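Local coordinates for protein sulfite reductase [ferredoxin] (Mycobacterium tuberculosis, PDB 1ZJ8) that reduces sulfite to sulfide with six electrons from ferredoxin, using one siroheme and one [4Fe-4S] cluster per subunit, at residues 115-120 against 380-385; 182-187 against 344-349; 355-360 against 390-395. One frame throughout, in Å; residues are numbered along the deposited sequence.

Following the chain from the N terminus, residues 115-120 come first and wait longest for their partner, 380-385, so contact 1 closes a loop of 259 residues. Within that loop contact 2 opens at 182-187 and closes at 344-349. Contact 3 opens next, at 355-360, but closes only at 390-395, after contact 1 has closed; contacts 1 and 3 therefore cross, while contacts 2 and 3 are in series. All three reach one antiparallel sheet, ordered 115-116, 384-386, 392-397, 353-357, 344-347. Contact 1 adds one edge strand, contact 3 joins two inner strands, and contact 2 brings a loop to the other edge. Contacts 1 and 2 also meet through a salt bridge, R383 NH2 to E187 OE2.

Contact 1: residues 115-120 against 380-385; sequences ALSAAA and GSDRIR
S381 meets A118 where the short edge strand 115-116 gives way to helix 118-131. That strand joins the antiparallel sheet of the second ferredoxin-like half domain, although it lies in the range of the first. Here A118 CB rests 4.0 Å from S381 O. At D382, CG is anti to the backbone N (chi1 -171°), and OD1 accepts from A118 N at 3.2 Å, the donor standing 62° out of the carboxylate plane. Because A118 begins the helix, its N-terminal end would be expected to favour the negative charge; S117, the N-cap, uses its OG for A120 N. D382 O also takes a CA-H...O contact from S117 CA at 3.2 Å. R383 starts away from 115-120, and its guanidinium forms salt bridges with D396, through NH1, and E187, through NH2. I384 makes the strand pairing: its N donates to L116 O at 3.2 Å with an N-H...O angle of 171°, and its O accepts from L116 N at 3.0 Å. On the face shared with L116, I384 CG2 lies 4.2 Å from L116 CB, with L121 of helix 118-131 touching both side chains. R385 occupies the other face beside A115, where NE comes 4.2 Å from A115 CB.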
loop_
_atom_site.group_PDB
_atom_site.type_symbol
_atom_site.label_atom_id
_atom_site.label_comp_id
_atom_site.label_asym_id
_atom_site.label_seq_id
_atom_site.Cartn_x
_atom_site.Cartn_y
_atom_site.Cartn_z
ATOM N N ALA A 115 -7.557 -6.207 -9.425
ATOM C CA ALA A 115 -8.125 -6.654 -10.698
ATOM C C ALA A 115 -9.504 -6.078 -10.977
ATOM O O ALA A 115 -10.389 -6.259 -10.174
ATOM C CB ALA A 115 -8.182 -8.171 -10.715
ATOM N N LEU A 116 -9.678 -5.428 -12.132
ATOM C CA LEU A 116 -10.940 -4.787 -12.521
ATOM C C LEU A 116 -11.284 -5.030 -13.985
ATOM O O LEU A 116 -10.398 -5.257 -14.796
ATOM C CB LEU A 116 -10.866 -3.276 -12.331
ATOM C CG LEU A 116 -10.380 -2.724 -10.990
ATOM C CD1 LEU A 116 -10.141 -1.220 -11.078
ATOM C CD2 LEU A 116 -11.375 -3.061 -9.857
ATOM N N SER A 117 -12.575 -4.969 -14.312
ATOM C CA SER A 117 -13.027 -5.031 -15.695
ATOM C C SER A 117 -12.989 -3.628 -16.273
ATOM O O SER A 117 -12.752 -2.668 -15.555
ATOM C CB SER A 117 -14.450 -5.595 -15.793
ATOM O OG SER A 117 -15.422 -4.716 -15.232
ATOM N N ALA A 118 -13.231 -3.504 -17.566
ATOM C CA ALA A 118 -13.305 -2.190 -18.170
ATOM C C ALA A 118 -14.515 -1.446 -17.627
ATOM O O ALA A 118 -14.432 -0.266 -17.321
ATOM C CB ALA A 118 -13.387 -2.313 -19.674
ATOM N N ALA A 119 -15.639 -2.151 -17.495
ATOM C CA ALA A 119 -16.879 -1.580 -16.941
ATOM C C ALA A 119 -16.687 -1.046 -15.518
ATOM O O ALA A 119 -17.179 0.044 -15.196
ATOM C CB ALA A 119 -17.992 -2.616 -16.965
ATOM N N ALA A 120 -15.979 -1.807 -14.685
ATOM C CA ALA A 120 -15.734 -1.409 -13.313
ATOM C C ALA A 120 -14.843 -0.172 -13.266
ATOM O O ALA A 120 -15.047 0.708 -12.426
ATOM C CB ALA A 120 -15.105 -2.566 -12.524
ATOM N N GLY A 380 -9.897 -3.714 -27.290
ATOM C CA GLY A 380 -10.538 -5.011 -27.118
ATOM C C GLY A 380 -10.204 -5.696 -25.807
ATOM O O GLY A 380 -10.350 -6.918 -25.704
ATOM N N SER A 381 -9.817 -4.903 -24.796
ATOM C CA SER A 381 -9.415 -5.424 -23.479
ATOM C C SER A 381 -10.430 -5.143 -22.387
ATOM O O SER A 381 -10.951 -4.034 -22.296
ATOM C CB SER A 381 -8.067 -4.822 -23.047
ATOM O OG SER A 381 -7.893 -4.851 -21.624
ATOM N N ASP A 382 -10.665 -6.141 -21.538
ATOM C CA ASP A 382 -11.564 -6.028 -20.402
ATOM C C ASP A 382 -10.867 -6.331 -19.086
ATOM O O ASP A 382 -11.559 -6.577 -18.081
ATOM C CB ASP A 382 -12.719 -7.013 -20.583
ATOM C CG ASP A 382 -13.842 -6.838 -19.548
ATOM O OD1 ASP A 382 -14.432 -5.722 -19.484
ATOM O OD2 ASP A 382 -14.136 -7.831 -18.823
ATOM N N ARG A 383 -9.528 -6.329 -19.066
ATOM C CA ARG A 383 -8.777 -6.485 -17.802
ATOM C C ARG A 383 -7.654 -5.472 -17.604
ATOM O O ARG A 383 -6.753 -5.360 -18.439
ATOM C CB ARG A 383 -8.086 -7.843 -17.695
ATOM C CG ARG A 383 -8.946 -9.067 -17.809
ATOM C CD ARG A 383 -8.168 -10.112 -18.596
ATOM N NE ARG A 383 -7.629 -11.225 -17.814
ATOM C CZ ARG A 383 -6.691 -12.070 -18.250
ATOM N NH1 ARG A 383 -6.130 -11.920 -19.437
ATOM N NH2 ARG A 383 -6.298 -13.070 -17.478
ATOM N N ILE A 384 -7.692 -4.812 -16.450
ATOM C CA ILE A 384 -6.683 -3.869 -16.007
ATOM C C ILE A 384 -6.421 -4.166 -14.525
ATOM O O ILE A 384 -7.314 -4.645 -13.808
ATOM C CB ILE A 384 -7.160 -2.407 -16.215
ATOM C CG1 ILE A 384 -6.200 -1.406 -15.565
ATOM C CG2 ILE A 384 -8.551 -2.168 -15.613
ATOM C CD1 ILE A 384 -6.459 0.061 -15.973
ATOM N N ARG A 385 -5.194 -3.904 -14.085
ATOM C CA ARG A 385 -4.793 -4.121 -12.705
ATOM C C ARG A 385 -4.110 -2.881 -12.129
ATOM O O ARG A 385 -3.271 -2.263 -12.808
ATOM C CB ARG A 385 -3.794 -5.283 -12.633
ATOM C CG ARG A 385 -4.411 -6.689 -12.575
ATOM C CD ARG A 385 -4.562 -7.298 -13.950
ATOM N NE ARG A 385 -5.485 -8.435 -13.962
ATOM C CZ ARG A 385 -5.147 -9.704 -13.724
ATOM N NH1 ARG A 385 -3.902 -10.061 -13.447
ATOM N NH2 ARG A 385 -6.076 -10.637 -13.795
#

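Contact 2: residues 182-187 against 344-349; sequences SPLAGE and GVQRLK
At the outer edge of the sheet that ends in strand 344-347, L184 and E187 of the loop after strand 176-181 meet Q346, L348 and K349. L184 and Q346 approach tip to tip. L184 CD2 is 3.3 Å from Q346 CD and similarly near the amide's O and N, an even spacing that places the methyl over the flat face of the carboxamide rather than at its rim. The amide's NE2 is hydrogen-bonded to ND1 of H342. The same L184 methyl also meets L348 CD2 at 3.4 Å, so one leucine branch lies against both a polar and an apolar side chain. Behind it, the loop is shaped by an ST turn: S182 OG accepts from L184 N at 2.9 Å.

In fold terms, the contact joins the range of the first 4Fe-4S domain to that of the second ferredoxin-like half domain, and the direct polar link is a backbone one. K349 N donates to E187 O at 3.0 Å with an N-H...O angle of 170°, just past the end of the strand. E187 CB packs against L348 CD2 at 3.9 Å. The K349 chain runs over the E187 carbonyl, CG lying 3.7 Å from E187 O, and then bends at chi3 and chi4. Its NZ stays 4.8 Å from E187 OE1, too far for a salt bridge, though the opposite charges may still attract. The E187 carboxylate is engaged by others: OE1 accepts from N350 N, and OE2 is held by the R383 salt bridge.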
loop_
_atom_site.group_PDB
_atom_site.type_symbol
_atom_site.label_atom_id
_atom_site.label_comp_id
_atom_site.label_asym_id
_atom_site.label_seq_id
_atom_site.Cartn_x
_atom_site.Cartn_y
_atom_site.Cartn_z
ATOM N N SER A 182 -0.309 -10.332 -7.738
ATOM C CA SER A 182 0.465 -9.999 -8.929
ATOM C C SER A 182 -0.431 -9.332 -9.959
ATOM O O SER A 182 -1.466 -9.902 -10.363
ATOM C CB SER A 182 1.071 -11.237 -9.583
ATOM O OG SER A 182 1.484 -10.954 -10.908
ATOM N N PRO A 183 -0.043 -8.127 -10.393
ATOM C CA PRO A 183 -0.682 -7.462 -11.517
ATOM C C PRO A 183 -0.706 -8.274 -12.790
ATOM O O PRO A 183 -1.382 -7.870 -13.726
ATOM C CB PRO A 183 0.220 -6.238 -11.750
ATOM C CG PRO A 183 0.834 -5.970 -10.483
ATOM C CD PRO A 183 1.025 -7.303 -9.816
ATOM N N LEU A 184 0.069 -9.356 -12.860
ATOM C CA LEU A 184 0.056 -10.257 -14.028
ATOM C C LEU A 184 -0.306 -11.676 -13.643
ATOM O O LEU A 184 0.134 -12.632 -14.281
ATOM C CB LEU A 184 1.411 -10.234 -14.744
ATOM C CG LEU A 184 1.411 -9.161 -15.826
ATOM C CD1 LEU A 184 1.896 -7.824 -15.262
ATOM C CD2 LEU A 184 2.253 -9.615 -16.985
ATOM N N ALA A 185 -1.120 -11.811 -12.607
ATOM C CA ALA A 185 -1.552 -13.117 -12.161
ATOM C C ALA A 185 -2.287 -13.836 -13.309
ATOM O O ALA A 185 -3.249 -13.297 -13.872
ATOM C CB ALA A 185 -2.430 -12.974 -10.954
ATOM N N GLY A 186 -1.802 -15.021 -13.681
ATOM C CA GLY A 186 -2.395 -15.804 -14.763
ATOM C C GLY A 186 -1.907 -15.523 -16.175
ATOM O O GLY A 186 -2.321 -16.205 -17.122
ATOM N N GLU A 187 -1.048 -14.519 -16.336
ATOM C CA GLU A 187 -0.496 -14.221 -17.661
ATOM C C GLU A 187 1.027 -14.049 -17.736
ATOM O O GLU A 187 1.586 -14.066 -18.850
ATOM C CB GLU A 187 -1.187 -12.999 -18.263
ATOM C CG GLU A 187 -2.728 -13.131 -18.365
ATOM C CD GLU A 187 -3.205 -14.230 -19.330
ATOM O OE1 GLU A 187 -2.354 -14.760 -20.090
ATOM O OE2 GLU A 187 -4.429 -14.534 -19.341
ATOM N N GLY A 344 5.989 -0.827 -18.518
ATOM C CA GLY A 344 6.430 -1.067 -19.897
ATOM C C GLY A 344 5.646 -2.207 -20.511
ATOM O O GLY A 344 4.618 -2.626 -19.948
ATOM N N VAL A 345 6.119 -2.724 -21.646
ATOM C CA VAL A 345 5.383 -3.740 -22.409
ATOM C C VAL A 345 5.994 -5.097 -22.157
ATOM O O VAL A 345 7.218 -5.222 -22.146
ATOM C CB VAL A 345 5.417 -3.473 -23.932
ATOM C CG1 VAL A 345 4.507 -4.444 -24.651
ATOM C CG2 VAL A 345 5.013 -2.062 -24.251
ATOM N N GLN A 346 5.153 -6.110 -21.951
ATOM C CA GLN A 346 5.635 -7.497 -21.831
ATOM C C GLN A 346 4.697 -8.501 -22.494
ATOM O O GLN A 346 3.511 -8.243 -22.635
ATOM C CB GLN A 346 5.931 -7.882 -20.375
ATOM C CG GLN A 346 4.739 -8.006 -19.481
ATOM C CD GLN A 346 5.113 -8.540 -18.123
ATOM O OE1 GLN A 346 5.380 -9.737 -17.977
ATOM N NE2 GLN A 346 5.128 -7.666 -17.109
ATOM N N ARG A 347 5.266 -9.634 -22.904
ATOM C CA ARG A 347 4.542 -10.688 -23.580
ATOM C C ARG A 347 3.874 -11.606 -22.547
ATOM O O ARG A 347 4.419 -11.876 -21.465
ATOM C CB ARG A 347 5.497 -11.486 -24.474
ATOM C CG ARG A 347 4.856 -12.602 -25.301
ATOM C CD ARG A 347 3.902 -12.099 -26.388
ATOM N NE ARG A 347 4.615 -11.314 -27.396
ATOM C CZ ARG A 347 4.046 -10.565 -28.346
ATOM N NH1 ARG A 347 2.727 -10.488 -28.476
ATOM N NH2 ARG A 347 4.810 -9.883 -29.187
ATOM N N LEU A 348 2.694 -12.098 -22.921
ATOM C CA LEU A 348 1.836 -12.855 -22.030
ATOM C C LEU A 348 1.604 -14.276 -22.520
ATOM O O LEU A 348 1.713 -14.549 -23.723
ATOM C CB LEU A 348 0.516 -12.114 -21.914
ATOM C CG LEU A 348 0.706 -10.699 -21.377
ATOM C CD1 LEU A 348 -0.653 -10.043 -21.192
ATOM C CD2 LEU A 348 1.462 -10.727 -20.074
ATOM N N LYS A 349 1.292 -15.167 -21.572
ATOM C CA LYS A 349 0.889 -16.531 -21.889
ATOM C C LYS A 349 -0.242 -16.553 -22.921
ATOM O O LYS A 349 -0.295 -17.479 -23.700
ATOM C CB LYS A 349 0.474 -17.276 -20.619
ATOM C CG LYS A 349 1.615 -17.638 -19.657
ATOM C CD LYS A 349 1.097 -17.936 -18.202
ATOM C CE LYS A 349 0.264 -19.260 -18.089
ATOM N NZ LYS A 349 -1.065 -19.231 -18.794
#

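Contact 3: residues 355-360 against 390-395; sequences VGVAPI and QKLVIL. With SRM (siroheme), chain E.
V355 and I394 exchange two backbone hydrogen bonds, V355 N to I394 O at 3.1 Å and I394 N to V355 O at 3.0 Å. Two residues on, V357 N donates to L392 O at 2.9 Å with an N-H...O angle of 171°, whereas the return bond from L392 N to V357 O is weak. These alternating pairs, with strand directions 160° apart, define strands 353-357 and 392-397 as antiparallel neighbours inside the five-stranded sheet of the second ferredoxin-like half domain. Between the bonded pairs lies the non-hydrogen-bonded pair G356 and V393, whose CA atoms come within 4.1 Å; V393 CB leans on the glycine CA.

V355, V357, L392 and I394 share one face, where helix 399-411 packs on V355 and V357. V357 CG2, set between the backbone N and carbonyl carbon, approaches L392 O and packs against L392 CG at 4.1 Å, and the two side chains cross obliquely. Beyond the strands, P359 extends the apolar contact with its CG against L392 CD2, and K391 CB lies 3.5 Å from V357 O. P359 CG also lies 3.7 Å from Q390 O. Q390, just before the strand, belongs to the siroheme pocket: its chain is extended beyond CG, NE2 donates to A427 O, and the same NE2 stands 3.4 Å from O3B of a siroheme carboxylate.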
loop_
_atom_site.group_PDB
_atom_site.type_symbol
_atom_site.label_atom_id
_atom_site.label_comp_id
_atom_site.label_asym_id
_atom_site.label_seq_id
_atom_site.Cartn_x
_atom_site.Cartn_y
_atom_site.Cartn_z
ATOM N N VAL A 355 0.753 -3.911 -20.852
ATOM C CA VAL A 355 1.382 -2.598 -20.923
ATOM C C VAL A 355 1.224 -1.930 -19.558
ATOM O O VAL A 355 0.108 -1.714 -19.105
ATOM C CB VAL A 355 0.678 -1.745 -22.015
ATOM C CG1 VAL A 355 1.177 -0.311 -22.043
ATOM C CG2 VAL A 355 0.850 -2.408 -23.362
ATOM N N GLY A 356 2.331 -1.627 -18.888
ATOM C CA GLY A 356 2.270 -0.920 -17.594
ATOM C C GLY A 356 2.591 0.561 -17.750
ATOM O O GLY A 356 3.528 0.930 -18.468
ATOM N N VAL A 357 1.827 1.410 -17.081
ATOM C CA VAL A 357 2.033 2.846 -17.191
ATOM C C VAL A 357 2.278 3.454 -15.837
ATOM O O VAL A 357 1.819 2.948 -14.816
ATOM C CB VAL A 357 0.842 3.595 -17.812
ATOM C CG1 VAL A 357 0.791 3.354 -19.291
ATOM C CG2 VAL A 357 -0.477 3.211 -17.152
ATOM N N ALA A 358 2.988 4.571 -15.849
ATOM C CA ALA A 358 3.469 5.193 -14.624
ATOM C C ALA A 358 2.934 6.598 -14.529
ATOM O O ALA A 358 3.432 7.493 -15.197
ATOM C CB ALA A 358 5.013 5.235 -14.582
ATOM N N PRO A 359 1.933 6.798 -13.671
ATOM C CA PRO A 359 1.569 8.152 -13.345
ATOM C C PRO A 359 2.636 8.705 -12.399
ATOM O O PRO A 359 3.714 8.108 -12.274
ATOM C CB PRO A 359 0.203 8.001 -12.676
ATOM C CG PRO A 359 0.057 6.532 -12.327
ATOM C CD PRO A 359 1.149 5.781 -12.945
ATOM N N ILE A 360 2.360 9.838 -11.762
ATOM C CA ILE A 360 3.256 10.407 -10.783
ATOM C C ILE A 360 2.667 10.136 -9.400
ATOM O O ILE A 360 1.700 10.780 -8.983
ATOM C CB ILE A 360 3.419 11.925 -11.017
ATOM C CG1 ILE A 360 4.191 12.196 -12.313
ATOM C CG2 ILE A 360 4.119 12.573 -9.821
ATOM C CD1 ILE A 360 4.428 13.667 -12.615
ATOM N N GLN A 390 1.787 1.889 -7.063
ATOM C CA GLN A 390 0.918 2.999 -7.453
ATOM C C GLN A 390 0.880 3.208 -8.970
ATOM O O GLN A 390 0.881 4.350 -9.460
ATOM C CB GLN A 390 1.326 4.303 -6.769
ATOM C CG GLN A 390 1.586 4.217 -5.299
ATOM C CD GLN A 390 2.252 5.476 -4.788
ATOM O OE1 GLN A 390 3.174 6.005 -5.425
ATOM N NE2 GLN A 390 1.788 5.977 -3.645
ATOM N N LYS A 391 0.845 2.099 -9.699
ATOM C CA LYS A 391 0.870 2.106 -11.156
ATOM C C LYS A 391 -0.319 1.333 -11.683
ATOM O O LYS A 391 -1.080 0.750 -10.908
ATOM C CB LYS A 391 2.199 1.532 -11.652
ATOM C CG LYS A 391 3.377 2.552 -11.535
ATOM C CD LYS A 391 4.483 2.136 -10.579
ATOM C CE LYS A 391 5.555 3.238 -10.359
ATOM N NZ LYS A 391 5.330 4.220 -9.260
ATOM N N LEU A 392 -0.525 1.351 -12.993
ATOM C CA LEU A 392 -1.559 0.485 -13.568
ATOM C C LEU A 392 -1.111 -0.230 -14.822
ATOM O O LEU A 392 -0.388 0.330 -15.638
ATOM C CB LEU A 392 -2.876 1.236 -13.822
ATOM C CG LEU A 392 -2.904 2.755 -13.918
ATOM C CD1 LEU A 392 -4.307 3.234 -14.356
ATOM C CD2 LEU A 392 -2.542 3.403 -12.597
ATOM N N VAL A 393 -1.574 -1.470 -14.964
ATOM C CA VAL A 393 -1.285 -2.246 -16.159
ATOM C C VAL A 393 -2.546 -2.818 -16.800
ATOM O O VAL A 393 -3.426 -3.327 -16.111
ATOM C CB VAL A 393 -0.171 -3.313 -15.901
ATOM C CG1 VAL A 393 0.137 -3.442 -14.423
ATOM C CG2 VAL A 393 -0.498 -4.653 -16.536
ATOM N N ILE A 394 -2.604 -2.711 -18.129
ATOM C CA ILE A 394 -3.699 -3.224 -18.967
ATOM C C ILE A 394 -3.293 -4.527 -19.644
ATOM O O ILE A 394 -2.262 -4.561 -20.293
ATOM C CB ILE A 394 -4.012 -2.265 -20.149
ATOM C CG1 ILE A 394 -3.956 -0.785 -19.746
ATOM C CG2 ILE A 394 -5.378 -2.583 -20.760
ATOM C CD1 ILE A 394 -5.067 -0.353 -18.848
ATOM N N LEU A 395 -4.113 -5.572 -19.557
ATOM C CA LEU A 395 -3.798 -6.843 -20.215
ATOM C C LEU A 395 -4.496 -7.028 -21.576
ATOM O O LEU A 395 -5.369 -6.248 -21.955
ATOM C CB LEU A 395 -4.174 -7.996 -19.288
ATOM C CG LEU A 395 -3.773 -7.880 -17.830
ATOM C CD1 LEU A 395 -4.182 -9.136 -17.121
ATOM C CD2 LEU A 395 -2.295 -7.673 -17.712
HETATM FE FE SRM E . -1.658 3.867 5.443
HETATM C CHA SRM E . -2.952 5.543 8.124
HETATM C CHB SRM E . -2.515 6.421 3.453
HETATM C CHC SRM E . -0.467 2.246 2.885
HETATM C CHD SRM E . 0.902 2.663 7.425
HETATM N NA SRM E . -2.727 5.538 5.698
HETATM C C1A SRM E . -3.288 6.006 6.835
HETATM C C2A SRM E . -4.310 7.077 6.609
HETATM C CMA SRM E . -5.680 6.473 6.621
HETATM C CDA SRM E . -4.146 8.244 7.542
HETATM C CEA SRM E . -5.077 8.403 8.701
HETATM O O3A SRM E . -5.095 7.527 9.572
HETATM O O4A SRM E . -5.825 9.388 8.790
HETATM C C3A SRM E . -3.928 7.525 5.239
HETATM C CAA SRM E . -5.080 7.861 4.353
HETATM C CBA SRM E . -5.291 9.331 4.599
HETATM C CCA SRM E . -5.807 10.009 3.372
HETATM O O1A SRM E . -5.338 9.686 2.260
HETATM O O2A SRM E . -6.714 10.867 3.501
HETATM C C4A SRM E . -3.029 6.439 4.756
HETATM N NB SRM E . -1.661 4.216 3.508
HETATM C C1B SRM E . -2.077 5.270 2.804
HETATM C C2B SRM E . -2.048 5.092 1.311
HETATM C CMB SRM E . -3.224 5.689 0.591
HETATM C CDB SRM E . -0.808 5.755 0.811
HETATM C CEB SRM E . -0.543 5.737 -0.652
HETATM O O3B SRM E . -0.571 6.772 -1.353
HETATM O O4B SRM E . -0.298 4.640 -1.155
HETATM C C3B SRM E . -1.932 3.585 1.247
HETATM C CAB SRM E . -3.292 2.937 1.270
HETATM C CBB SRM E . -3.279 1.581 0.634
HETATM C CCB SRM E . -4.582 0.878 0.881
HETATM O O1B SRM E . -5.432 0.799 -0.003
HETATM O O2B SRM E . -4.820 0.339 1.957
HETATM C C4B SRM E . -1.326 3.307 2.596
HETATM N NC SRM E . -0.061 2.812 5.181
HETATM C C1C SRM E . 0.187 2.054 4.093
HETATM C C2C SRM E . 1.383 1.353 4.165
HETATM C CDC SRM E . 2.129 0.630 3.093
HETATM C CEC SRM E . 1.832 -0.781 2.766
HETATM O O3C SRM E . 0.825 -1.340 3.258
HETATM O O4C SRM E . 2.641 -1.339 2.011
HETATM C C3C SRM E . 1.769 1.540 5.458
HETATM C CAC SRM E . 3.035 0.905 5.934
HETATM C CBC SRM E . 3.118 -0.596 6.112
HETATM C CCC SRM E . 2.465 -0.969 7.431
HETATM O O1C SRM E . 1.215 -0.889 7.573
HETATM O O2C SRM E . 3.233 -1.330 8.361
HETATM C C4C SRM E . 0.857 2.361 6.069
HETATM N ND SRM E . -1.331 3.790 7.439
HETATM C C1D SRM E . -0.152 3.422 7.965
HETATM C C2D SRM E . -0.053 3.941 9.270
HETATM C CAD SRM E . 0.761 3.269 10.360
HETATM C CBD SRM E . 0.082 2.279 11.255
HETATM C CCD SRM E . 0.814 1.461 12.281
HETATM O O1D SRM E . 0.836 0.223 12.102
HETATM O O2D SRM E . 1.380 2.001 13.269
HETATM C C3D SRM E . -1.226 4.639 9.505
HETATM C CDD SRM E . -1.773 4.979 10.864
HETATM C CED SRM E . -2.469 3.969 11.749
HETATM O O3D SRM E . -2.835 2.877 11.311
HETATM O O4D SRM E . -2.692 4.209 12.944
HETATM C C4D SRM E . -2.008 4.535 8.365
#